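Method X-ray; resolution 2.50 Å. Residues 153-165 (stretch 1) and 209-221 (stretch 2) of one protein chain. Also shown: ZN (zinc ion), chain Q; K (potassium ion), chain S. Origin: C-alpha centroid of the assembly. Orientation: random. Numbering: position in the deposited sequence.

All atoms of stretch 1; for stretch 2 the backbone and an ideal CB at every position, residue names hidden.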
# COMPACT_ATOMS: atom_id res chain seq x y z
N CYS A 153 3.79 -29.46 6.12
CA CYS A 153 3.82 -28.38 5.12
C CYS A 153 4.86 -28.66 4.08
O CYS A 153 4.66 -28.37 2.89
CB CYS A 153 4.11 -27.05 5.77
SG CYS A 153 2.75 -26.48 6.78
N ALA A 154 5.96 -29.26 4.51
CA ALA A 154 7.07 -29.56 3.61
C ALA A 154 6.70 -30.70 2.68
O ALA A 154 7.26 -30.82 1.61
CB ALA A 154 8.30 -29.90 4.38
N GLU A 155 5.76 -31.53 3.09
CA GLU A 155 5.37 -32.67 2.29
C GLU A 155 4.26 -32.31 1.33
O GLU A 155 3.92 -33.10 0.46
CB GLU A 155 4.95 -33.84 3.18
CG GLU A 155 6.13 -34.76 3.48
CD GLU A 155 5.90 -35.74 4.64
OE1 GLU A 155 4.76 -35.95 5.12
OE2 GLU A 155 6.91 -36.33 5.08
N ASN A 156 3.71 -31.10 1.48
CA ASN A 156 2.50 -30.72 0.79
C ASN A 156 2.58 -29.42 -0.00
O ASN A 156 1.56 -28.81 -0.28
CB ASN A 156 1.35 -30.66 1.79
CG ASN A 156 0.86 -32.05 2.17
OD1 ASN A 156 1.22 -32.60 3.22
ND2 ASN A 156 0.04 -32.64 1.31
N GLY A 157 3.79 -29.00 -0.36
CA GLY A 157 3.96 -27.86 -1.25
C GLY A 157 4.85 -26.71 -0.80
O GLY A 157 5.27 -25.89 -1.64
N ALA A 158 5.13 -26.62 0.51
CA ALA A 158 6.06 -25.59 0.98
C ALA A 158 7.48 -25.89 0.52
O ALA A 158 7.95 -27.02 0.62
CB ALA A 158 5.98 -25.40 2.48
N ASP A 159 8.13 -24.87 -0.04
CA ASP A 159 9.47 -24.95 -0.59
C ASP A 159 10.51 -24.48 0.44
O ASP A 159 11.60 -25.05 0.55
CB ASP A 159 9.56 -24.07 -1.84
CG ASP A 159 8.66 -24.56 -2.97
OD1 ASP A 159 7.79 -23.78 -3.41
OD2 ASP A 159 8.82 -25.70 -3.44
N LEU A 160 10.17 -23.44 1.19
CA LEU A 160 11.09 -22.89 2.19
C LEU A 160 10.42 -22.99 3.54
O LEU A 160 9.19 -22.82 3.66
CB LEU A 160 11.47 -21.43 1.87
CG LEU A 160 11.81 -21.12 0.40
CD1 LEU A 160 11.68 -19.63 0.08
CD2 LEU A 160 13.16 -21.60 -0.05
N LEU A 161 11.20 -23.27 4.57
CA LEU A 161 10.67 -23.44 5.92
C LEU A 161 11.29 -22.42 6.86
O LEU A 161 12.51 -22.26 6.86
CB LEU A 161 10.95 -24.86 6.43
CG LEU A 161 10.51 -26.05 5.57
CD1 LEU A 161 10.94 -27.36 6.19
CD2 LEU A 161 9.00 -26.03 5.32
N SER A 162 10.47 -21.76 7.67
CA SER A 162 10.93 -20.72 8.57
C SER A 162 10.05 -20.73 9.81
O SER A 162 8.99 -21.38 9.82
CB SER A 162 10.75 -19.36 7.90
OG SER A 162 11.85 -19.01 7.08
N VAL A 163 10.49 -20.00 10.83
CA VAL A 163 9.68 -19.74 12.02
C VAL A 163 10.22 -18.46 12.60
O VAL A 163 11.38 -18.13 12.37
CB VAL A 163 9.80 -20.88 13.12
CG1 VAL A 163 11.23 -21.25 13.39
CG2 VAL A 163 9.14 -20.45 14.44
N GLU A 164 9.40 -17.74 13.33
CA GLU A 164 9.88 -16.64 14.16
C GLU A 164 9.89 -17.15 15.60
O GLU A 164 8.87 -17.09 16.28
CB GLU A 164 8.93 -15.45 14.07
CG GLU A 164 8.33 -15.30 12.73
CD GLU A 164 8.15 -13.86 12.33
OE1 GLU A 164 8.37 -12.96 13.15
OE2 GLU A 164 7.76 -13.61 11.17
N SER A 165 11.02 -17.68 16.05
CA SER A 165 11.02 -18.41 17.33
C SER A 165 11.16 -17.53 18.58
O SER A 165 11.65 -16.42 18.51
CB SER A 165 12.01 -19.58 17.31
OG SER A 165 13.33 -19.17 17.06
N UNK A 209 15.04 -34.50 4.78
CA UNK A 209 14.21 -35.69 4.58
C UNK A 209 13.14 -35.49 3.52
O UNK A 209 12.85 -36.40 2.74
CB UNK A 209 13.55 -36.09 5.90
N UNK A 210 12.59 -34.29 3.46
CA UNK A 210 11.51 -33.96 2.53
C UNK A 210 11.98 -33.28 1.25
O UNK A 210 11.17 -32.97 0.39
CB UNK A 210 10.49 -33.06 3.23
N UNK A 211 13.28 -33.02 1.12
CA UNK A 211 13.82 -32.36 -0.08
C UNK A 211 13.42 -30.90 -0.18
O UNK A 211 13.36 -30.35 -1.28
CB UNK A 211 13.35 -33.10 -1.34
N UNK A 212 13.14 -30.25 0.95
CA UNK A 212 12.81 -28.83 0.95
C UNK A 212 13.95 -27.97 1.50
O UNK A 212 15.08 -28.43 1.70
CB UNK A 212 11.54 -28.59 1.77
N UNK A 213 13.67 -26.70 1.75
CA UNK A 213 14.75 -25.84 2.20
C UNK A 213 14.61 -25.33 3.61
O UNK A 213 13.60 -24.78 3.98
CB UNK A 213 14.87 -24.64 1.25
N UNK A 214 15.64 -25.57 4.40
CA UNK A 214 15.69 -25.03 5.74
C UNK A 214 16.14 -23.58 5.57
O UNK A 214 17.32 -23.31 5.33
CB UNK A 214 16.62 -25.83 6.65
N UNK A 215 15.21 -22.64 5.66
CA UNK A 215 15.49 -21.30 5.21
C UNK A 215 16.14 -20.36 6.26
O UNK A 215 17.19 -19.78 6.00
CB UNK A 215 14.18 -20.68 4.72
N UNK A 216 15.51 -20.22 7.43
CA UNK A 216 16.08 -19.43 8.52
C UNK A 216 15.01 -18.74 9.35
O UNK A 216 13.83 -18.78 9.00
CB UNK A 216 17.05 -18.39 7.96
N UNK A 217 15.45 -18.08 10.41
CA UNK A 217 14.64 -17.55 11.54
C UNK A 217 14.78 -16.01 11.54
O UNK A 217 15.25 -15.43 10.58
CB UNK A 217 15.09 -18.14 12.88
N UNK A 218 14.40 -15.37 12.64
CA UNK A 218 14.44 -13.90 12.77
C UNK A 218 14.31 -13.62 14.21
O UNK A 218 13.41 -14.18 14.88
CB UNK A 218 13.35 -13.19 11.97
N UNK A 219 15.07 -12.64 14.67
CA UNK A 219 14.86 -12.18 16.01
C UNK A 219 13.67 -11.26 16.24
O UNK A 219 13.74 -10.39 17.13
CB UNK A 219 16.13 -11.46 16.47
N UNK A 220 12.60 -11.46 15.47
CA UNK A 220 11.41 -10.61 15.55
C UNK A 220 10.89 -10.42 16.97
O UNK A 220 10.56 -9.31 17.37
CB UNK A 220 10.30 -11.20 14.68
N UNK A 221 10.84 -11.52 17.71
CA UNK A 221 10.25 -11.54 19.04
C UNK A 221 11.04 -10.71 20.05
O UNK A 221 10.53 -10.41 21.12
CB UNK A 221 10.14 -12.98 19.53
ZN ZN Q . 8.47 -11.00 12.34
K K S . 6.20 -11.79 10.77

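Position 209 is helical (phi/psi -63/-36), and its ideal CB has nothing of stretch 1 within 5.5 Å. Almost any helix-compatible residue would suit; it is K209.

At 210 the CA-to-CB bond points toward stretch 1, the ideal CB lying 4.0 Å from A154 CB. A small or medium side chain fits against that methyl. T210 places OG1 3.6 Å from A154 CB.

Position 211 has phi +70° just after the helix, which favours glycine, though asparagine is also tolerated there. G211 closes the helix in a Schellman motif.

At 212 the ideal CB points toward stretch 1, 3.7 Å from D159 O and 4.4 Å from A154 CB. This tight site suits a compact residue such as threonine, valine or alanine. T212 puts CG2 3.4 Å from A158 O, and its OG1 donates to T210 OG1 at 3.0 Å.

Position 213 begins the parallel pairing, whatever its side chain: its N donates to D159 O (2.9 Å, 144°) and its O accepts from L161 N (2.9 Å). The ideal CB sits 3.7 Å from L160 CD2, so valine, isoleucine or leucine would suit. I213 packs CG2 3.7 Å from L160 CD2.

At 214 the CB lies on the same sheet face as L161, but its nearest stretch 1 atom, L161 O, is 5.4 Å away. Stretch 1 decides little; the residue is S214.

At 215 the backbone N donates to L161 O (3.0 Å, 150°). The ideal CB of 215 is only 3.1 Å from L161 O. Little space remains, favouring alanine or serine. A215 sets CB 4.0 Å from L160 CB.

Position 216 has phi/psi 147/175, where a CB would jam against the preceding carbonyl; this calls for glycine. G216 O accepts from S162 OG at 2.8 Å.

Near 217 stretch 1 offers two donors, S165 N and S165 OG, the latter 4.7 Å from the ideal CB. An acceptor is wanted: aspartate or asparagine. D217 answers both, OD1 with S165 N (3.1 Å, 176°) and OD2 with S165 OG (2.7 Å). D217 OD1 also accepts from the backbone N of 218, at 2.7 Å.

At 218 CB points toward stretch 1 but stays 5.1 Å from E164 OE1, allowing several modest residues; it is T218. Position 219 points away, with no close neighbour in stretch 1; it is D219.

At 220 the ideal CB is 3.0 Å from E164 OE1, itself 2.1 Å from ZN. A short metal ligand is indicated, cysteine or perhaps aspartate. C220 SG binds ZN at 2.2 Å.

At 221 the ideal CB lies 3.9 Å from S165 O, so a small residue suits; it is A221.

Stretch 2 (209-221) KTGTISAGDTDCA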
# COMPACT_ATOMS: atom_id res chain seq x y z
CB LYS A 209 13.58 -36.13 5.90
CG LYS A 209 12.79 -37.45 5.86
CD LYS A 209 11.78 -37.51 7.03
CE LYS A 209 10.86 -38.75 6.95
NZ LYS A 209 9.94 -38.85 8.15
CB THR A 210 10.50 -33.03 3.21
OG1 THR A 210 11.19 -31.84 3.65
CG2 THR A 210 9.83 -33.73 4.41
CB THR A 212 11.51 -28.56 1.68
OG1 THR A 212 11.66 -28.92 3.07
CG2 THR A 212 10.35 -29.34 1.01
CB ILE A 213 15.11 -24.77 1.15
CG1 ILE A 213 16.16 -25.41 0.22
CG2 ILE A 213 15.69 -23.50 1.83
CD1 ILE A 213 15.87 -25.25 -1.20
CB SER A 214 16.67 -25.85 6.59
OG SER A 214 16.85 -25.30 7.87
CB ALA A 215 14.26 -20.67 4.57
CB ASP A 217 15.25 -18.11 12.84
CG ASP A 217 14.25 -18.24 13.97
OD1 ASP A 217 13.63 -17.24 14.38
OD2 ASP A 217 14.12 -19.36 14.50
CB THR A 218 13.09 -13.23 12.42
OG1 THR A 218 12.62 -13.68 11.18
CG2 THR A 218 13.19 -11.77 12.38
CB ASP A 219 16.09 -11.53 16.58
CG ASP A 219 16.14 -11.67 18.07
OD1 ASP A 219 15.80 -12.78 18.57
OD2 ASP A 219 16.51 -10.68 18.73
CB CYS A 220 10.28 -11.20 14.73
SG CYS A 220 9.12 -9.89 14.16
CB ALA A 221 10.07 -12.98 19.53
O HOH W 1 11.49 -14.07 16.76
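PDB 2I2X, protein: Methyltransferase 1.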